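Local coordinates for hypothetical protein (Parabacteroides merdae, PDB 4OO3), which is a putative oxidoreductase that probably binds a nicotinamide adenine dinucleotide cofactor through its Rossmann-fold domain, its substrate and reaction being unknown, at residues D208-G213 with L273-E278. Residues are numbered along the deposited sequence; the frame is centred on the assembly and turned at random.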
ATOM      1  N   ASP A 208      -2.008  -2.061  18.519  1.00 32.76           N
ATOM      2  CA  ASP A 208      -1.911  -3.482  18.855  1.00 33.61           C
ATOM      3  C   ASP A 208      -1.486  -4.236  17.598  1.00 33.29           C
ATOM      4  O   ASP A 208      -2.278  -4.405  16.662  1.00 31.58           O
ATOM      5  CB  ASP A 208      -3.258  -4.003  19.367  1.00 34.79           C
ATOM      6  CG  ASP A 208      -3.208  -5.463  19.825  1.00 36.14           C
ATOM      7  OD1 ASP A 208      -2.134  -6.107  19.775  1.00 36.53           O
ATOM      8  OD2 ASP A 208      -4.269  -5.969  20.239  1.00 37.18           O
ATOM      9  N   VAL A 209      -0.236  -4.692  17.580  1.00 33.86           N
ATOM     10  CA  VAL A 209       0.321  -5.371  16.403  1.00 34.15           C
ATOM     11  C   VAL A 209      -0.367  -6.700  16.079  1.00 34.64           C
ATOM     12  O   VAL A 209      -0.188  -7.227  14.984  1.00 34.52           O
ATOM     13  CB  VAL A 209       1.853  -5.601  16.517  1.00 36.29           C
ATOM     14  CG1 VAL A 209       2.587  -4.268  16.634  1.00 36.66           C
ATOM     15  CG2 VAL A 209       2.210  -6.536  17.675  1.00 34.87           C
ATOM     16  N   ASN A 210      -1.145  -7.242  17.018  1.00 34.87           N
ATOM     17  CA  ASN A 210      -1.951  -8.433  16.740  1.00 36.11           C
ATOM     18  C   ASN A 210      -3.172  -8.124  15.870  1.00 34.35           C
ATOM     19  O   ASN A 210      -3.726  -9.001  15.220  1.00 33.28           O
ATOM     20  CB  ASN A 210      -2.414  -9.092  18.041  1.00 38.77           C
ATOM     21  CG  ASN A 210      -1.266  -9.670  18.857  1.00 40.52           C
ATOM     22  OD1 ASN A 210      -1.241  -9.544  20.077  1.00 43.17           O
ATOM     23  ND2 ASN A 210      -0.322 -10.312  18.189  1.00 41.00           N
ATOM     24  N   GLN A 211      -3.596  -6.869  15.870  1.00 33.32           N
ATOM     25  CA  GLN A 211      -4.779  -6.475  15.137  1.00 31.77           C
ATOM     26  C   GLN A 211      -4.449  -5.636  13.910  1.00 31.57           C
ATOM     27  O   GLN A 211      -5.088  -5.777  12.862  1.00 31.20           O
ATOM     28  CB  GLN A 211      -5.699  -5.717  16.074  1.00 33.68           C
ATOM     29  CG  GLN A 211      -6.104  -6.536  17.289  1.00 34.94           C
ATOM     30  CD  GLN A 211      -7.229  -5.889  18.057  1.00 36.02           C
ATOM     31  OE1 GLN A 211      -8.351  -5.806  17.564  1.00 39.31           O
ATOM     32  NE2 GLN A 211      -6.938  -5.414  19.264  1.00 37.05           N
ATOM     33  N   GLN A 212      -3.454  -4.763  14.039  1.00 31.30           N
ATOM     34  CA  GLN A 212      -3.013  -3.946  12.923  1.00 31.35           C
ATOM     35  C   GLN A 212      -2.021  -4.715  12.055  1.00 30.75           C
ATOM     36  O   GLN A 212      -1.962  -4.505  10.851  1.00 31.48           O
ATOM     37  CB  GLN A 212      -2.391  -2.646  13.445  1.00 31.40           C
ATOM     38  CG  GLN A 212      -1.805  -1.729  12.384  1.00 31.75           C
ATOM     39  CD  GLN A 212      -2.805  -1.295  11.324  1.00 30.86           C
ATOM     40  OE1 GLN A 212      -4.001  -1.153  11.587  1.00 31.90           O
ATOM     41  NE2 GLN A 212      -2.307  -1.061  10.119  1.00 30.35           N
ATOM     42  N   GLY A 213      -1.264  -5.619  12.671  1.00 30.90           N
ATOM     43  CA  GLY A 213      -0.096  -6.226  12.039  1.00 31.01           C
ATOM     44  C   GLY A 213       1.171  -5.514  12.485  1.00 32.14           C
ATOM     45  O   GLY A 213       1.133  -4.343  12.873  1.00 34.48           O
ATOM     46  N   LEU A 273      -3.891  -3.847  25.447  1.00 50.92           N
ATOM     47  CA  LEU A 273      -2.561  -3.327  25.116  1.00 49.13           C
ATOM     48  C   LEU A 273      -1.547  -3.493  26.248  1.00 47.83           C
ATOM     49  O   LEU A 273      -0.360  -3.265  26.044  1.00 43.97           O
ATOM     50  CB  LEU A 273      -2.651  -1.844  24.736  1.00 49.37           C
ATOM     51  CG  LEU A 273      -3.170  -1.518  23.333  1.00 48.98           C
ATOM     52  CD1 LEU A 273      -3.274  -0.011  23.160  1.00 49.10           C
ATOM     53  CD2 LEU A 273      -2.279  -2.112  22.251  1.00 47.30           C
ATOM     54  N   LYS A 274      -2.014  -3.902  27.426  1.00 51.19           N
ATOM     55  CA  LYS A 274      -1.168  -3.970  28.619  1.00 56.25           C
ATOM     56  C   LYS A 274      -0.017  -4.964  28.501  1.00 53.22           C
ATOM     57  O   LYS A 274       0.997  -4.817  29.182  1.00 54.00           O
ATOM     58  CB  LYS A 274      -2.003  -4.271  29.875  1.00 62.46           C
ATOM     59  CG  LYS A 274      -2.707  -3.041  30.441  1.00 68.77           C
ATOM     60  CD  LYS A 274      -2.609  -2.969  31.959  1.00 81.30           C
ATOM     61  CE  LYS A 274      -2.657  -1.532  32.465  1.00 88.28           C
ATOM     62  NZ  LYS A 274      -3.909  -0.823  32.078  1.00 88.39           N
ATOM     63  N   LYS A 275      -0.171  -5.968  27.643  1.00 50.09           N
ATOM     64  CA  LYS A 275       0.941  -6.865  27.303  1.00 50.82           C
ATOM     65  C   LYS A 275       2.156  -6.118  26.727  1.00 50.08           C
ATOM     66  O   LYS A 275       3.286  -6.576  26.873  1.00 49.35           O
ATOM     67  CB  LYS A 275       0.487  -7.941  26.313  1.00 50.79           C
ATOM     68  CG  LYS A 275      -0.001  -7.409  24.968  1.00 49.40           C
ATOM     69  CD  LYS A 275      -0.563  -8.526  24.106  1.00 48.72           C
ATOM     70  CE  LYS A 275      -1.394  -7.977  22.960  1.00 50.86           C
ATOM     71  NZ  LYS A 275      -0.681  -6.955  22.136  1.00 51.87           N
ATOM     72  N   ASP A 276       1.910  -4.976  26.082  1.00 50.00           N
ATOM     73  CA  ASP A 276       2.956  -4.178  25.430  1.00 48.89           C
ATOM     74  C   ASP A 276       3.426  -2.969  26.245  1.00 50.26           C
ATOM     75  O   ASP A 276       4.350  -2.272  25.834  1.00 49.93           O
ATOM     76  CB  ASP A 276       2.448  -3.692  24.070  1.00 46.13           C
ATOM     77  CG  ASP A 276       2.096  -4.831  23.142  1.00 43.49           C
ATOM     78  OD1 ASP A 276       2.888  -5.790  23.070  1.00 42.54           O
ATOM     79  OD2 ASP A 276       1.026  -4.773  22.492  1.00 41.51           O
ATOM     80  N   VAL A 277       2.791  -2.715  27.385  1.00 52.41           N
ATOM     81  CA  VAL A 277       3.179  -1.603  28.258  1.00 55.63           C
ATOM     82  C   VAL A 277       4.261  -2.053  29.242  1.00 59.19           C
ATOM     83  O   VAL A 277       4.224  -3.185  29.723  1.00 60.04           O
ATOM     84  CB  VAL A 277       1.961  -1.064  29.036  1.00 55.66           C
ATOM     85  CG1 VAL A 277       2.363   0.078  29.961  1.00 57.95           C
ATOM     86  CG2 VAL A 277       0.876  -0.612  28.070  1.00 54.10           C
ATOM     87  N   GLU A 278       5.217  -1.167  29.533  1.00 65.19           N
ATOM     88  CA  GLU A 278       6.287  -1.440  30.504  1.00 69.90           C
ATOM     89  C   GLU A 278       6.145  -0.576  31.768  1.00 75.67           C
ATOM     90  O   GLU A 278       5.404  -0.942  32.686  1.00 74.79           O
ATOM     91  CB  GLU A 278       7.660  -1.253  29.855  1.00 73.35           C
ATOM     92  CG  GLU A 278       8.001  -2.324  28.824  1.00 77.65           C
ATOM     93  CD  GLU A 278       9.493  -2.609  28.727  1.00 80.20           C
ATOM     94  OE1 GLU A 278      10.149  -2.737  29.785  1.00 81.52           O
ATOM     95  OE2 GLU A 278      10.008  -2.722  27.593  1.00 76.19           O
TER
HETATM   96  O   HOH W   1       1.192  -3.850  19.901  1.00 31.28           O
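Asp208 meets Leu273 on the buried side of this contact and Lys275 on the solvent side. In the tight part, CB of Asp208 rests against CD2 of Leu273 at 3.6 Å, and both residues are buried; Phe272 also packs on Asp208. With CG of Asp208 anti to its backbone N (chi1 -176°), the carboxylate lies where Lys275 can reach it; the two side chains cross at about a right angle. OD1 of Asp208 takes a salt-bridge hydrogen bond from NZ of Lys275 (2.9 Å) and a capping bond from N of Asn210 (3.1 Å). These donors reach OD1 from opposite faces of the carboxylate plane, the ammonium 51° out of it. OD2 of Asp208 is met on its anti side by NE2 of Gln211 at 2.9 Å, a nearly straight bond (171°) that helps fix the carboxylate's rotation. Asp208 is thus the N-cap of the short helix 209-212, and the salt bridge ties this cap, within the putative oxidoreductase C-terminal domain, to the loop leading into strand 282-294. NZ of Lys275 also bridges to OD2 of Asp276 (2.8 Å), so it probably screens two carboxylates whose nearest oxygens, OD1 of Asp208 and OD2 of Asp276, are 4.4 Å apart. An alanine in place of Asp208 would probably leave the N of Asn210 uncapped, the ammonium of Lys275 with one carboxylate fewer and NE2 of Gln211 without its acceptor. A water accepts from N of Val209 and donates to OD2 of Asp276, a second link between the segments. The outer part is looser: exposed Asn210 and Lys275 reach tip to tip, OD1 of Asn210 lying 3.3 Å from CE of Lys275.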